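Local coordinates for protein citryl-CoA lyase (Hydrogenobacter thermophilus, PDB 6HXP) that binds coenzyme A and probably cleaves citryl-CoA to acetyl-CoA and oxaloacetate, at residues Gly21-Leu24 / Leu25-Val28; Leu45-Glu48 / Arg49-Arg52; His165-Phe168 / Ala169-Ala173. All blocks are in the same frame, centred on the assembly; numbering follows the deposited sequence. Where two conformers were deposited one is given.

Interaction 1: Gly21-Leu24 / Leu25-Val28; sequences GYRL and LDLV
Arg-23 lies over the first turn of the short helix 24-27, its guanidinium meeting CB of Leu-25 and the carboxylate of Asp-26. Its CG stands anti to the backbone N (chi1 -176°) and the chain runs on extended to NE, which carries the guanidinium out over that turn. There the flat group rests with one face on a bump, the CB of Leu-25, 3.8 Å above the plane and over its centre. In the plane of the same group, NH1 gives a hydrogen bond of 2.8 Å to OD1 of Asp-26, a salt bridge. The carboxylate is turned 69° from the guanidinium, and OD1 is met from above its own plane. A second partner, Glu-16, takes NH2.

On the apolar side, CD1 of Leu-24 projects toward both CD1 of Leu-27 (4.1 Å) and CG2 of Val-28 (4.3 Å), the two leucines crossing at about a right angle. The other branch of Leu-27, CD2, turns instead to CB of Tyr-22 at 3.9 Å. Leu-39 of helix 33-42 touches both Tyr-22 and Leu-27, and Val-59 of a second subunit and Leu-252 of a third also pack on Leu-27.

The backbone closes the turn: O of Arg-23 accepts from N of Asp-26 and N of Leu-27. This is a strand-to-helix junction, where strand 22-23 of an antiparallel sheet passes directly into one helical turn with Arg-23 at the N-cap.

Interaction 2: Leu45-Glu48 / Arg49-Arg52; sequences LPTE and RESR
Thr-47 and Glu-50 exchange hydrogen bonds in a capping box, the reciprocal motif that starts helix 48-60. The threonine, at the N-cap, turns OG1 between its backbone N and carbonyl carbon (chi1 66°), and from there the hydroxyl oxygen accepts from N of Glu-50 at 3.1 Å along a nearly straight bond of 166°. In return the glutamate, extended beyond CG, crosses the threonine side chain obliquely and reaches back until OE1 takes the N-H of Thr-47 at 2.8 Å. The donor stands above the carboxylate plane, 40° out of it. Beside this bond, CG2 of Thr-47 lies 3.6 Å from OE1. A bridging water donates to the same oxygen and to O of Leu-45, tying the glutamate to the incoming loop as well. With an alanine in place of Glu-50, the N-H of Thr-47 would probably lose its acceptor and the water would keep only O of Leu-45 of the two it bridges, weakening the anchoring of the loop to the helix start.

One turn on from Thr-47, Ser-51 offers two donors to O of Thr-47, its OG and its backbone N, which arrive from opposite faces of the carbonyl plane. OG also bonds Gln-35 of helix 33-42, so this hydroxyl links the helix start to the preceding helix. Arg-49 points its polar end elsewhere, its NE bonding O of Leu-159. The ring of Pro-46 leans over the serine, touching Gln-35 and Tyr-38 as well, and its CG comes to 3.3 Å from OG of Ser-51.

Interaction 3: His165-Phe168 / Ala169-Ala173; sequences HCKF and AEDVA
This is a contact between successive turns of a single helix, 164-180, with one polar and one apolar pair of side chains, each spaced four residues apart. Lys-167 and Asp-171 form the polar pair on the more exposed flank. The lysine chain, bent only at its last torsion (chi4 39°), swings NZ across to OD2 of Asp-171, a salt bridge of 3.0 Å that uses the syn lone pair of that oxygen. On the buried flank CG of Phe-168 stands opposite the backbone N (chi1 -179°), which brings one ring face under Val-172. CG2 of Val-172 sits over that face, offset toward the rim, 3.8 Å from the ring centroid in a CH-pi contact, with CE2 of Phe-168 at 3.6 Å. The backbone repeats the same spacing, N of Asp-171 bonding O of Lys-167 at 2.7 Å and N of Val-172 bonding O of Phe-168 at 2.9 Å.

Val-172 also touches Tyr-137, a CoA-binding residue whose OH bonds O of Ala-169, so Val-172 lies just behind a residue of the coenzyme pocket. Among the neighbouring helices, Phe-168 packs on Val-114 of helix 101-116 and on Val-120 and Ile-123 of helix 120-129, while Ala-169 meets Ala-194 of helix 188-198.

Overall arrangement
All three contacts are local, yet their chemistry follows their place in the fold. Interaction 1 is largely buried where subunits meet, its leucines enclosed while Arg-23 and Asp-26 remain partly exposed. Interaction 2 is a surface contact, and polar caps and a water do most of its work. Interaction 3, partly buried in mid-helix, divides its polar and apolar pairs between two flanks, and unlike the others touches no other chain. Interactions 1 and 2 both begin helices and abut helix 33-42; they meet where OH of Tyr-22 lies 3.5 Å from CD1 of Leu-45. Interaction 3 stands apart, its centre about 37 Å from that of interaction 1 and about 22 Å from interaction 2's.

Interaction 1: Gly21-Leu24 / Leu25-Val28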
ATOM      1  N   GLY A  21      19.402  16.990 -15.186  1.00 20.93           N
ATOM      2  CA  GLY A  21      20.637  17.475 -15.782  1.00 22.34           C
ATOM      3  C   GLY A  21      21.671  18.031 -14.838  1.00 22.39           C
ATOM      4  O   GLY A  21      22.816  18.245 -15.257  1.00 23.47           O
ATOM      5  N   TYR A  22      21.319  18.266 -13.576  1.00 20.31           N
ATOM      6  CA  TYR A  22      22.304  18.796 -12.631  1.00 19.48           C
ATOM      7  C   TYR A  22      22.921  17.682 -11.812  1.00 20.92           C
ATOM      8  O   TYR A  22      22.198  16.796 -11.345  1.00 21.51           O
ATOM      9  CB  TYR A  22      21.654  19.807 -11.677  1.00 19.56           C
ATOM     10  CG  TYR A  22      21.174  21.084 -12.354  1.00 21.94           C
ATOM     11  CD1 TYR A  22      22.072  22.063 -12.757  1.00 22.60           C
ATOM     12  CD2 TYR A  22      19.830  21.300 -12.597  1.00 21.83           C
ATOM     13  CE1 TYR A  22      21.636  23.217 -13.421  1.00 21.76           C
ATOM     14  CE2 TYR A  22      19.376  22.448 -13.232  1.00 22.81           C
ATOM     15  CZ  TYR A  22      20.286  23.407 -13.657  1.00 23.69           C
ATOM     16  OH  TYR A  22      19.889  24.548 -14.303  1.00 24.70           O
ATOM     17  N   ARG A  23      24.220  17.780 -11.574  1.00 21.74           N
ATOM     18  CA  ARG A  23      24.939  16.803 -10.751  1.00 21.82           C
ATOM     19  C   ARG A  23      24.378  16.858  -9.328  1.00 22.29           C
ATOM     20  O   ARG A  23      24.458  17.900  -8.661  1.00 21.63           O
ATOM     21  CB  ARG A  23      26.406  17.144 -10.768  1.00 24.37           C
ATOM     22  CG  ARG A  23      27.282  16.168 -10.043  1.00 29.18           C
ATOM     23  CD  ARG A  23      28.737  16.635 -10.172  1.00 34.82           C
ATOM     24  NE  ARG A  23      29.643  15.693  -9.525  1.00 41.50           N
ATOM     25  CZ  ARG A  23      30.399  15.970  -8.467  1.00 67.39           C
ATOM     26  NH1 ARG A  23      30.363  17.174  -7.913  1.00 58.64           N
ATOM     27  NH2 ARG A  23      31.187  15.039  -7.948  1.00 59.03           N
ATOM     28  N   LEU A  24      23.835  15.731  -8.853  1.00 21.04           N
ATOM     29  CA  LEU A  24      23.240  15.707  -7.507  1.00 20.60           C
ATOM     30  C   LEU A  24      24.245  16.145  -6.446  1.00 23.41           C
ATOM     31  O   LEU A  24      23.870  16.923  -5.568  1.00 23.16           O
ATOM     32  CB  LEU A  24      22.668  14.334  -7.212  1.00 21.65           C
ATOM     33  CG  LEU A  24      21.959  14.226  -5.816  1.00 23.06           C
ATOM     34  CD1 LEU A  24      20.945  15.324  -5.603  1.00 22.81           C
ATOM     35  CD2 LEU A  24      21.281  12.887  -5.689  1.00 26.63           C
ATOM     36  N   LEU A  25      25.509  15.754  -6.566  1.00 23.67           N
ATOM     37  CA  LEU A  25      26.501  16.145  -5.580  1.00 25.05           C
ATOM     38  C   LEU A  25      26.745  17.637  -5.541  1.00 25.92           C
ATOM     39  O   LEU A  25      27.159  18.142  -4.491  1.00 28.06           O
ATOM     40  CB  LEU A  25      27.769  15.329  -5.733  1.00 29.21           C
ATOM     41  CG  LEU A  25      27.487  13.850  -5.244  1.00 36.17           C
ATOM     42  CD1 LEU A  25      28.671  13.134  -5.077  1.00 39.40           C
ATOM     43  CD2 LEU A  25      26.697  13.783  -3.904  1.00 40.10           C
ATOM     44  N   ASP A  26      26.475  18.374  -6.648  1.00 22.68           N
ATOM     45  CA  ASP A  26      26.566  19.834  -6.628  1.00 22.12           C
ATOM     46  C   ASP A  26      25.324  20.454  -5.997  1.00 24.07           C
ATOM     47  O   ASP A  26      25.382  21.574  -5.509  1.00 25.16           O
ATOM     48  CB  ASP A  26      26.767  20.402  -8.033  1.00 24.02           C
ATOM     49  CG  ASP A  26      28.154  20.127  -8.613  1.00 34.22           C
ATOM     50  OD1 ASP A  26      29.037  19.655  -7.865  1.00 35.09           O
ATOM     51  OD2 ASP A  26      28.328  20.332  -9.814  1.00 37.63           O
ATOM     52  N   LEU A  27      24.178  19.778  -6.033  1.00 22.15           N
ATOM     53  CA  LEU A  27      22.971  20.305  -5.406  1.00 20.81           C
ATOM     54  C   LEU A  27      23.075  20.162  -3.903  1.00 22.49           C
ATOM     55  O   LEU A  27      22.635  21.058  -3.166  1.00 21.85           O
ATOM     56  CB  LEU A  27      21.760  19.531  -5.889  1.00 21.37           C
ATOM     57  CG  LEU A  27      21.472  19.514  -7.419  1.00 23.64           C
ATOM     58  CD1 LEU A  27      20.206  18.754  -7.713  1.00 24.41           C
ATOM     59  CD2 LEU A  27      21.409  20.902  -7.967  1.00 24.57           C
ATOM     60  N   VAL A  28      23.659  19.052  -3.439  1.00 21.18           N
ATOM     61  CA  VAL A  28      23.795  18.783  -1.995  1.00 20.26           C
ATOM     62  C   VAL A  28      24.660  19.891  -1.392  1.00 21.84           C
ATOM     63  O   VAL A  28      25.788  20.097  -1.833  1.00 22.91           O
ATOM     64  CB  VAL A  28      24.423  17.398  -1.763  1.00 21.50           C
ATOM     65  CG1 VAL A  28      24.748  17.156  -0.275  1.00 21.19           C
ATOM     66  CG2 VAL A  28      23.492  16.275  -2.277  1.00 21.07           C
TER

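Interaction 2: Leu45-Glu48 / Arg49-Arg52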
ATOM      1  N   LEU A  45      15.408  25.076 -12.221  1.00 21.29           N
ATOM      2  CA  LEU A  45      15.639  25.676 -10.920  1.00 21.18           C
ATOM      3  C   LEU A  45      14.566  26.716 -10.634  1.00 23.12           C
ATOM      4  O   LEU A  45      14.073  27.435 -11.515  1.00 23.74           O
ATOM      5  CB  LEU A  45      17.015  26.388 -10.909  1.00 21.61           C
ATOM      6  CG  LEU A  45      18.229  25.462 -11.012  1.00 23.43           C
ATOM      7  CD1 LEU A  45      19.492  26.311 -11.294  1.00 23.67           C
ATOM      8  CD2 LEU A  45      18.412  24.639  -9.762  1.00 23.23           C
ATOM      9  N   PRO A  46      14.217  26.844  -9.340  1.00 21.51           N
ATOM     10  CA  PRO A  46      13.257  27.877  -8.974  1.00 21.21           C
ATOM     11  C   PRO A  46      13.892  29.257  -8.881  1.00 22.79           C
ATOM     12  O   PRO A  46      15.077  29.384  -8.568  1.00 24.19           O
ATOM     13  CB  PRO A  46      12.850  27.469  -7.550  1.00 21.19           C
ATOM     14  CG  PRO A  46      14.026  26.767  -6.991  1.00 21.63           C
ATOM     15  CD  PRO A  46      14.684  26.072  -8.183  1.00 21.43           C
ATOM     16  N   THR A  47      13.081  30.291  -9.036  1.00 22.08           N
ATOM     17  CA  THR A  47      13.488  31.652  -8.756  1.00 21.71           C
ATOM     18  C   THR A  47      13.526  31.833  -7.210  1.00 23.88           C
ATOM     19  O   THR A  47      13.097  30.954  -6.463  1.00 22.58           O
ATOM     20  CB  THR A  47      12.506  32.655  -9.337  1.00 25.13           C
ATOM     21  OG1 THR A  47      11.252  32.540  -8.656  1.00 23.70           O
ATOM     22  CG2 THR A  47      12.289  32.502 -10.827  1.00 24.19           C
ATOM     23  N   GLU A  48      14.010  32.985  -6.738  0.53 24.28           N
ATOM     24  CA  GLU A  48      14.027  33.216  -5.300  0.53 24.02           C
ATOM     25  C   GLU A  48      12.607  33.255  -4.736  0.53 25.71           C
ATOM     26  O   GLU A  48      12.345  32.692  -3.678  0.53 25.09           O
ATOM     27  CB  GLU A  48      14.711  34.540  -4.964  0.53 25.90           C
ATOM     28  CG  GLU A  48      16.197  34.536  -5.270  0.53 33.02           C
ATOM     29  CD  GLU A  48      16.940  35.779  -4.833  0.53 55.48           C
ATOM     30  OE1 GLU A  48      16.325  36.670  -4.202  0.53 51.25           O
ATOM     31  OE2 GLU A  48      18.158  35.842  -5.106  0.53 44.01           O
ATOM     32  N   ARG A  49      11.665  33.880  -5.471  1.00 23.54           N
ATOM     33  CA  ARG A  49      10.285  33.948  -4.986  1.00 23.91           C
ATOM     34  C   ARG A  49       9.616  32.580  -4.999  1.00 24.50           C
ATOM     35  O   ARG A  49       8.918  32.226  -4.050  1.00 24.14           O
ATOM     36  CB  ARG A  49       9.491  34.924  -5.818  1.00 23.03           C
ATOM     37  CG  ARG A  49       9.905  36.374  -5.543  1.00 27.96           C
ATOM     38  CD  ARG A  49       9.312  37.361  -6.541  1.00 30.00           C
ATOM     39  NE  ARG A  49       9.655  38.778  -6.283  1.00 34.65           N
ATOM     40  CZ  ARG A  49      10.785  39.368  -6.669  1.00 52.17           C
ATOM     41  NH1 ARG A  49      11.718  38.675  -7.315  1.00 40.31           N
ATOM     42  NH2 ARG A  49      10.994  40.659  -6.406  1.00 42.73           N
ATOM     43  N   GLU A  50       9.850  31.782  -6.037  1.00 22.25           N
ATOM     44  CA  GLU A  50       9.308  30.419  -6.080  1.00 21.44           C
ATOM     45  C   GLU A  50       9.857  29.587  -4.942  1.00 22.04           C
ATOM     46  O   GLU A  50       9.146  28.764  -4.358  1.00 22.09           O
ATOM     47  CB  GLU A  50       9.673  29.753  -7.417  1.00 21.95           C
ATOM     48  CG  GLU A  50       8.914  30.315  -8.610  1.00 22.71           C
ATOM     49  CD  GLU A  50       9.471  29.930  -9.971  1.00 28.69           C
ATOM     50  OE1 GLU A  50      10.605  29.429 -10.042  1.00 24.12           O
ATOM     51  OE2 GLU A  50       8.829  30.241 -10.993  1.00 37.04           O
ATOM     52  N   SER A  51      11.139  29.753  -4.651  1.00 20.73           N
ATOM     53  CA  SER A  51      11.799  28.978  -3.588  1.00 20.58           C
ATOM     54  C   SER A  51      11.107  29.266  -2.261  1.00 23.12           C
ATOM     55  O   SER A  51      10.752  28.337  -1.539  1.00 22.11           O
ATOM     56  CB  SER A  51      13.267  29.368  -3.458  1.00 21.94           C
ATOM     57  OG  SER A  51      14.022  29.038  -4.622  1.00 22.70           O
ATOM     58  N   ARG A  52      10.909  30.530  -1.931  1.00 22.57           N
ATOM     59  CA  ARG A  52      10.250  30.894  -0.673  1.00 22.65           C
ATOM     60  C   ARG A  52       8.819  30.395  -0.622  1.00 22.87           C
ATOM     61  O   ARG A  52       8.340  29.933   0.428  1.00 23.09           O
ATOM     62  CB  ARG A  52      10.290  32.417  -0.520  1.00 24.29           C
ATOM     63  CG  ARG A  52      11.708  32.852  -0.218  1.00 30.46           C
ATOM     64  CD  ARG A  52      11.921  34.344  -0.113  1.00 48.80           C
ATOM     65  NE  ARG A  52      13.343  34.632   0.103  1.00 65.45           N
ATOM     66  CZ  ARG A  52      13.817  35.689   0.754  1.00 92.00           C
ATOM     67  NH1 ARG A  52      12.986  36.587   1.270  1.00 82.11           N
ATOM     68  NH2 ARG A  52      15.126  35.860   0.888  1.00 83.36           N
TER
HETATM   69  O   HOH W   1      11.574  28.478 -12.323  1.00 28.94           O

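Interaction 3: His165-Phe168 / Ala169-Ala173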
ATOM      1  N   HIS A 165      -3.256  33.988 -10.890  1.00 28.15           N
ATOM      2  CA  HIS A 165      -3.914  32.819 -10.310  1.00 26.08           C
ATOM      3  C   HIS A 165      -4.367  33.052  -8.869  1.00 28.16           C
ATOM      4  O   HIS A 165      -5.474  32.673  -8.498  1.00 27.60           O
ATOM      5  CB  HIS A 165      -3.044  31.559 -10.444  1.00 25.70           C
ATOM      6  CG  HIS A 165      -2.825  31.148 -11.873  1.00 28.02           C
ATOM      7  ND1 HIS A 165      -1.713  31.582 -12.593  1.00 30.42           N
ATOM      8  CD2 HIS A 165      -3.593  30.386 -12.680  1.00 29.99           C
ATOM      9  CE1 HIS A 165      -1.851  31.070 -13.815  1.00 31.14           C
ATOM     10  NE2 HIS A 165      -2.961  30.341 -13.917  1.00 31.93           N
ATOM     11  N   CYS A 166      -3.515  33.679  -8.062  1.00 25.71           N
ATOM     12  CA  CYS A 166      -3.881  34.033  -6.683  1.00 26.36           C
ATOM     13  C   CYS A 166      -5.074  34.990  -6.702  1.00 30.07           C
ATOM     14  O   CYS A 166      -6.032  34.826  -5.927  1.00 29.85           O
ATOM     15  CB  CYS A 166      -2.709  34.655  -5.952  1.00 26.64           C
ATOM     16  SG  CYS A 166      -1.371  33.504  -5.607  1.00 29.69           S
ATOM     17  N   LYS A 167      -5.024  36.008  -7.587  1.00 28.15           N
ATOM     18  CA  LYS A 167      -6.102  37.009  -7.707  1.00 29.70           C
ATOM     19  C   LYS A 167      -7.414  36.362  -8.089  1.00 32.20           C
ATOM     20  O   LYS A 167      -8.446  36.650  -7.472  1.00 32.51           O
ATOM     21  CB  LYS A 167      -5.734  38.077  -8.749  1.00 31.12           C
ATOM     22  CG  LYS A 167      -6.797  39.162  -8.922  1.00 38.95           C
ATOM     23  CD  LYS A 167      -6.329  40.235  -9.864  1.00 45.06           C
ATOM     24  CE  LYS A 167      -7.438  41.110 -10.445  1.00 58.24           C
ATOM     25  NZ  LYS A 167      -8.493  41.415  -9.453  1.00 58.54           N
ATOM     26  N   PHE A 168      -7.381  35.490  -9.104  1.00 30.83           N
ATOM     27  CA  PHE A 168      -8.565  34.749  -9.548  1.00 29.92           C
ATOM     28  C   PHE A 168      -9.155  33.947  -8.395  1.00 31.59           C
ATOM     29  O   PHE A 168     -10.344  34.043  -8.132  1.00 32.46           O
ATOM     30  CB  PHE A 168      -8.231  33.804 -10.724  1.00 30.72           C
ATOM     31  CG  PHE A 168      -9.448  33.038 -11.216  1.00 31.29           C
ATOM     32  CD1 PHE A 168     -10.334  33.617 -12.112  1.00 35.25           C
ATOM     33  CD2 PHE A 168      -9.703  31.743 -10.773  1.00 31.46           C
ATOM     34  CE1 PHE A 168     -11.470  32.930 -12.532  1.00 36.13           C
ATOM     35  CE2 PHE A 168     -10.841  31.060 -11.184  1.00 33.70           C
ATOM     36  CZ  PHE A 168     -11.703  31.643 -12.083  1.00 33.97           C
ATOM     37  N   ALA A 169      -8.319  33.186  -7.688  1.00 27.84           N
ATOM     38  CA  ALA A 169      -8.818  32.365  -6.578  1.00 27.32           C
ATOM     39  C   ALA A 169      -9.503  33.209  -5.500  1.00 31.13           C
ATOM     40  O   ALA A 169     -10.563  32.839  -4.996  1.00 32.32           O
ATOM     41  CB  ALA A 169      -7.685  31.554  -5.972  1.00 27.44           C
ATOM     42  N   GLU A 170      -8.937  34.366  -5.169  1.00 29.71           N
ATOM     43  CA  GLU A 170      -9.567  35.248  -4.159  1.00 30.01           C
ATOM     44  C   GLU A 170     -10.767  35.963  -4.709  1.00 35.38           C
ATOM     45  O   GLU A 170     -11.759  36.156  -3.985  1.00 36.26           O
ATOM     46  CB  GLU A 170      -8.527  36.221  -3.600  1.00 30.74           C
ATOM     47  CG  GLU A 170      -7.450  35.485  -2.830  1.00 34.06           C
ATOM     48  CD  GLU A 170      -6.796  36.284  -1.731  1.00 46.94           C
ATOM     49  OE1 GLU A 170      -6.122  37.283  -2.054  1.00 45.34           O
ATOM     50  OE2 GLU A 170      -7.055  35.978  -0.548  1.00 56.66           O
ATOM     51  N   ASP A 171     -10.731  36.361  -5.998  1.00 33.10           N
ATOM     52  CA  ASP A 171     -11.891  37.009  -6.611  1.00 33.99           C
ATOM     53  C   ASP A 171     -13.087  36.061  -6.612  1.00 37.62           C
ATOM     54  O   ASP A 171     -14.206  36.509  -6.389  1.00 39.16           O
ATOM     55  CB  ASP A 171     -11.592  37.443  -8.057  1.00 36.17           C
ATOM     56  CG  ASP A 171     -10.746  38.694  -8.181  1.00 42.57           C
ATOM     57  OD1 ASP A 171     -10.521  39.363  -7.151  1.00 40.54           O
ATOM     58  OD2 ASP A 171     -10.233  38.952  -9.290  1.00 43.14           O
ATOM     59  N   VAL A 172     -12.864  34.768  -6.849  1.00 32.63           N
ATOM     60  CA  VAL A 172     -13.949  33.778  -6.840  1.00 31.99           C
ATOM     61  C   VAL A 172     -14.578  33.684  -5.445  1.00 37.26           C
ATOM     62  O   VAL A 172     -15.806  33.636  -5.358  1.00 38.51           O
ATOM     63  CB  VAL A 172     -13.455  32.386  -7.366  1.00 33.10           C
ATOM     64  CG1 VAL A 172     -14.412  31.254  -6.990  1.00 31.78           C
ATOM     65  CG2 VAL A 172     -13.219  32.422  -8.876  1.00 33.32           C
ATOM     66  N   ALA A 173     -13.779  33.697  -4.361  1.00 34.18           N
ATOM     67  CA  ALA A 173     -14.369  33.625  -3.014  1.00 35.03           C
ATOM     68  C   ALA A 173     -15.284  34.823  -2.768  1.00 40.36           C
ATOM     69  O   ALA A 173     -16.401  34.673  -2.260  1.00 41.17           O
ATOM     70  CB  ALA A 173     -13.296  33.609  -1.957  1.00 34.64           C
TER